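Local structure of Cbm77-rfpl (Ruminococcus flavefaciens, 5FU5) at residues L64-A69 with C106-M111. The protein probably binds plant cell-wall polysaccharide as a non-catalytic carbohydrate-binding module of the bacterium's cellulosome. Sequence-based numbering, arbitrary orientation.
Sequences LTLVFA and CNLFYM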
ATOM      1  N   LEU A  64      -0.486  -8.226  -2.564  1.00 15.89           N
ATOM      2  CA  LEU A  64      -0.367  -6.885  -2.044  1.00 14.39           C
ATOM      3  C   LEU A  64      -1.702  -6.405  -1.452  1.00 15.10           C
ATOM      4  O   LEU A  64      -2.735  -6.521  -2.117  1.00 16.87           O
ATOM      5  CB  LEU A  64       0.105  -5.931  -3.149  1.00 15.27           C
ATOM      6  CG  LEU A  64       0.203  -4.435  -2.780  1.00 16.37           C
ATOM      7  CD1 LEU A  64       1.391  -4.131  -1.860  1.00 18.51           C
ATOM      8  CD2 LEU A  64       0.304  -3.600  -4.046  1.00 17.25           C
ATOM      9  N   THR A  65      -1.671  -5.866  -0.219  1.00 14.59           N
ATOM     10  CA  THR A  65      -2.803  -5.232   0.404  1.00 15.03           C
ATOM     11  C   THR A  65      -2.499  -3.793   0.711  1.00 13.94           C
ATOM     12  O   THR A  65      -1.439  -3.458   1.252  1.00 16.14           O
ATOM     13  CB  THR A  65      -3.172  -5.965   1.731  1.00 16.65           C
ATOM     14  OG1 THR A  65      -3.501  -7.322   1.478  1.00 18.89           O
ATOM     15  CG2 THR A  65      -4.321  -5.318   2.470  1.00 17.53           C
ATOM     16  N   LEU A  66      -3.407  -2.905   0.326  1.00 14.73           N
ATOM     17  CA  LEU A  66      -3.299  -1.440   0.487  1.00 14.96           C
ATOM     18  C   LEU A  66      -4.528  -0.951   1.206  1.00 15.91           C
ATOM     19  O   LEU A  66      -5.640  -1.274   0.800  1.00 16.26           O
ATOM     20  CB  LEU A  66      -3.178  -0.704  -0.850  1.00 15.43           C
ATOM     21  CG  LEU A  66      -2.040  -1.128  -1.730  1.00 15.88           C
ATOM     22  CD1 LEU A  66      -2.215  -0.419  -3.074  1.00 17.97           C
ATOM     23  CD2 LEU A  66      -0.699  -0.823  -1.111  1.00 16.89           C
ATOM     24  N   VAL A  67      -4.353  -0.205   2.303  1.00 15.18           N
ATOM     25  CA  VAL A  67      -5.482   0.215   3.157  1.00 16.32           C
ATOM     26  C   VAL A  67      -5.577   1.741   3.143  1.00 14.89           C
ATOM     27  O   VAL A  67      -4.578   2.433   3.470  1.00 16.05           O
ATOM     28  CB  VAL A  67      -5.302  -0.272   4.606  1.00 17.94           C
ATOM     29  CG1 VAL A  67      -6.456   0.190   5.501  1.00 19.93           C
ATOM     30  CG2 VAL A  67      -5.066  -1.781   4.672  1.00 19.98           C
ATOM     31  N   PHE A  68      -6.744   2.258   2.717  1.00 16.34           N
ATOM     32  CA  PHE A  68      -7.022   3.679   2.568  1.00 17.02           C
ATOM     33  C   PHE A  68      -8.105   4.168   3.562  1.00 18.29           C
ATOM     34  O   PHE A  68      -8.841   3.350   4.149  1.00 20.95           O
ATOM     35  CB  PHE A  68      -7.499   3.965   1.135  1.00 16.90           C
ATOM     36  CG  PHE A  68      -6.530   3.542   0.079  1.00 16.63           C
ATOM     37  CD1 PHE A  68      -6.478   2.204  -0.353  1.00 17.42           C
ATOM     38  CD2 PHE A  68      -5.674   4.482  -0.521  1.00 15.97           C
ATOM     39  CE1 PHE A  68      -5.623   1.829  -1.363  1.00 17.07           C
ATOM     40  CE2 PHE A  68      -4.811   4.095  -1.547  1.00 16.58           C
ATOM     41  CZ  PHE A  68      -4.782   2.773  -1.954  1.00 16.70           C
ATOM     42  N   ALA A  69      -8.234   5.491   3.699  1.00 18.14           N
ATOM     43  CA  ALA A  69      -9.392   6.076   4.405  1.00 18.30           C
ATOM     44  C   ALA A  69     -10.707   5.876   3.639  1.00 20.73           C
ATOM     45  O   ALA A  69     -11.775   5.709   4.244  1.00 24.99           O
ATOM     46  CB  ALA A  69      -9.177   7.552   4.677  1.00 20.86           C
ATOM     47  N   CYS A 106      -7.035   9.924  -3.154  1.00 20.44           N
ATOM     48  CA  CYS A 106      -7.266   9.149  -1.914  1.00 20.06           C
ATOM     49  C   CYS A 106      -5.963   9.112  -1.102  1.00 19.13           C
ATOM     50  O   CYS A 106      -4.950   9.722  -1.481  1.00 19.67           O
ATOM     51  CB  CYS A 106      -7.752   7.723  -2.186  1.00 19.72           C
ATOM     52  SG  CYS A 106      -6.645   6.785  -3.250  1.00 20.52           S
ATOM     53  N   ASN A 107      -6.033   8.419   0.030  1.00 16.12           N
ATOM     54  CA  ASN A 107      -4.994   8.563   1.073  1.00 17.28           C
ATOM     55  C   ASN A 107      -4.688   7.202   1.715  1.00 16.02           C
ATOM     56  O   ASN A 107      -5.572   6.534   2.218  1.00 16.05           O
ATOM     57  CB  ASN A 107      -5.474   9.599   2.104  1.00 17.93           C
ATOM     58  CG  ASN A 107      -5.603  10.968   1.473  1.00 18.48           C
ATOM     59  OD1 ASN A 107      -4.599  11.598   1.129  1.00 19.75           O
ATOM     60  ND2 ASN A 107      -6.828  11.380   1.211  1.00 19.94           N
ATOM     61  N   LEU A 108      -3.412   6.812   1.607  1.00 16.55           N
ATOM     62  CA  LEU A 108      -2.918   5.482   1.918  1.00 15.06           C
ATOM     63  C   LEU A 108      -2.353   5.395   3.363  1.00 14.47           C
ATOM     64  O   LEU A 108      -1.454   6.167   3.709  1.00 15.72           O
ATOM     65  CB  LEU A 108      -1.844   5.096   0.910  1.00 15.78           C
ATOM     66  CG  LEU A 108      -1.168   3.710   1.064  1.00 15.18           C
ATOM     67  CD1 LEU A 108      -2.186   2.580   0.940  1.00 17.33           C
ATOM     68  CD2 LEU A 108      -0.012   3.552   0.120  1.00 16.86           C
ATOM     69  N   PHE A 109      -2.855   4.440   4.141  1.00 14.55           N
ATOM     70  CA  PHE A 109      -2.453   4.326   5.570  1.00 15.72           C
ATOM     71  C   PHE A 109      -1.607   3.119   5.949  1.00 14.94           C
ATOM     72  O   PHE A 109      -0.869   3.146   6.953  1.00 16.15           O
ATOM     73  CB  PHE A 109      -3.694   4.391   6.458  1.00 15.92           C
ATOM     74  CG  PHE A 109      -4.361   5.742   6.495  1.00 16.10           C
ATOM     75  CD1 PHE A 109      -5.154   6.194   5.444  1.00 16.11           C
ATOM     76  CD2 PHE A 109      -4.262   6.573   7.593  1.00 18.09           C
ATOM     77  CE1 PHE A 109      -5.741   7.431   5.473  1.00 17.69           C
ATOM     78  CE2 PHE A 109      -4.892   7.789   7.635  1.00 18.94           C
ATOM     79  CZ  PHE A 109      -5.641   8.236   6.586  1.00 17.39           C
ATOM     80  N   TYR A 110      -1.687   2.044   5.189  1.00 16.38           N
ATOM     81  CA  TYR A 110      -1.026   0.783   5.538  1.00 15.67           C
ATOM     82  C   TYR A 110      -0.824  -0.029   4.284  1.00 15.93           C
ATOM     83  O   TYR A 110      -1.682  -0.003   3.388  1.00 16.41           O
ATOM     84  CB  TYR A 110      -1.891   0.011   6.555  1.00 16.85           C
ATOM     85  CG  TYR A 110      -1.210  -1.217   7.199  1.00 19.76           C
ATOM     86  CD1 TYR A 110      -0.294  -1.083   8.230  1.00 29.81           C
ATOM     87  CD2 TYR A 110      -1.524  -2.501   6.751  1.00 26.09           C
ATOM     88  CE1 TYR A 110       0.285  -2.209   8.780  1.00 37.17           C
ATOM     89  CE2 TYR A 110      -0.943  -3.625   7.269  1.00 29.30           C
ATOM     90  CZ  TYR A 110      -0.066  -3.491   8.287  1.00 32.76           C
ATOM     91  OH  TYR A 110       0.478  -4.671   8.770  1.00 44.10           O
ATOM     92  N   MET A 111       0.263  -0.770   4.237  1.00 15.29           N
ATOM     93  CA  MET A 111       0.422  -1.725   3.170  0.50 15.85           C
ATOM     94  C   MET A 111       1.198  -2.943   3.592  1.00 15.72           C
ATOM     95  O   MET A 111       1.991  -2.910   4.550  1.00 16.70           O
ATOM     96  CB  MET A 111       0.998  -1.065   1.924  0.50 21.56           C
ATOM     97  CG  MET A 111       2.382  -0.518   2.040  0.50 19.47           C
ATOM     98  SD  MET A 111       2.970   0.301   0.533  0.50 21.28           S
ATOM     99  CE  MET A 111       4.380   0.968   1.384  0.50 14.14           C
TER
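The ring of Phe68 lies over the end of Leu108, whose CD1 sits 4.0 Å from the ring centroid and only 15° off the normal, a CH-pi contact offset toward the rim. In Leu108 chi1 (180°) sets CG anti to the backbone N and chi2 (61°) then places CD1; this methyl lies against the Val67 backbone, in the groove between the Phe68 ring and Leu66 CB, 3.9 Å from the latter. Obliquely to the ring, Cys106 SG comes within 3.7 Å of Phe68 CE2 in a sulfur-aromatic contact. An alanine in place of Phe68 would probably open a gap over Leu108 and leave the Cys106 thiol without its aromatic neighbour. Farther along this face Leu66 and Met111 run side by side. On the other face Val67 rests against Tyr110, CG2 meeting the edge of the phenol ring. Just past the end of strand 62-68, Ala69 CB meets Phe109 CE1. Between the faces is a classic beta bulge: Val67 O takes a short, straight bond from Phe109 N (2.7 Å) and a weak one from Tyr110 N, and Val67 N donates to Tyr110 O. The extra residue shifts the antiparallel register by one. Strand 62-68 is flanked on its other edge by strand 88-93, whose Ile89 also touches Phe68, while strand 107-116 also pairs antiparallel with strands 40-47 and 4-11, on whose Leu42 and Val9 Tyr110 packs.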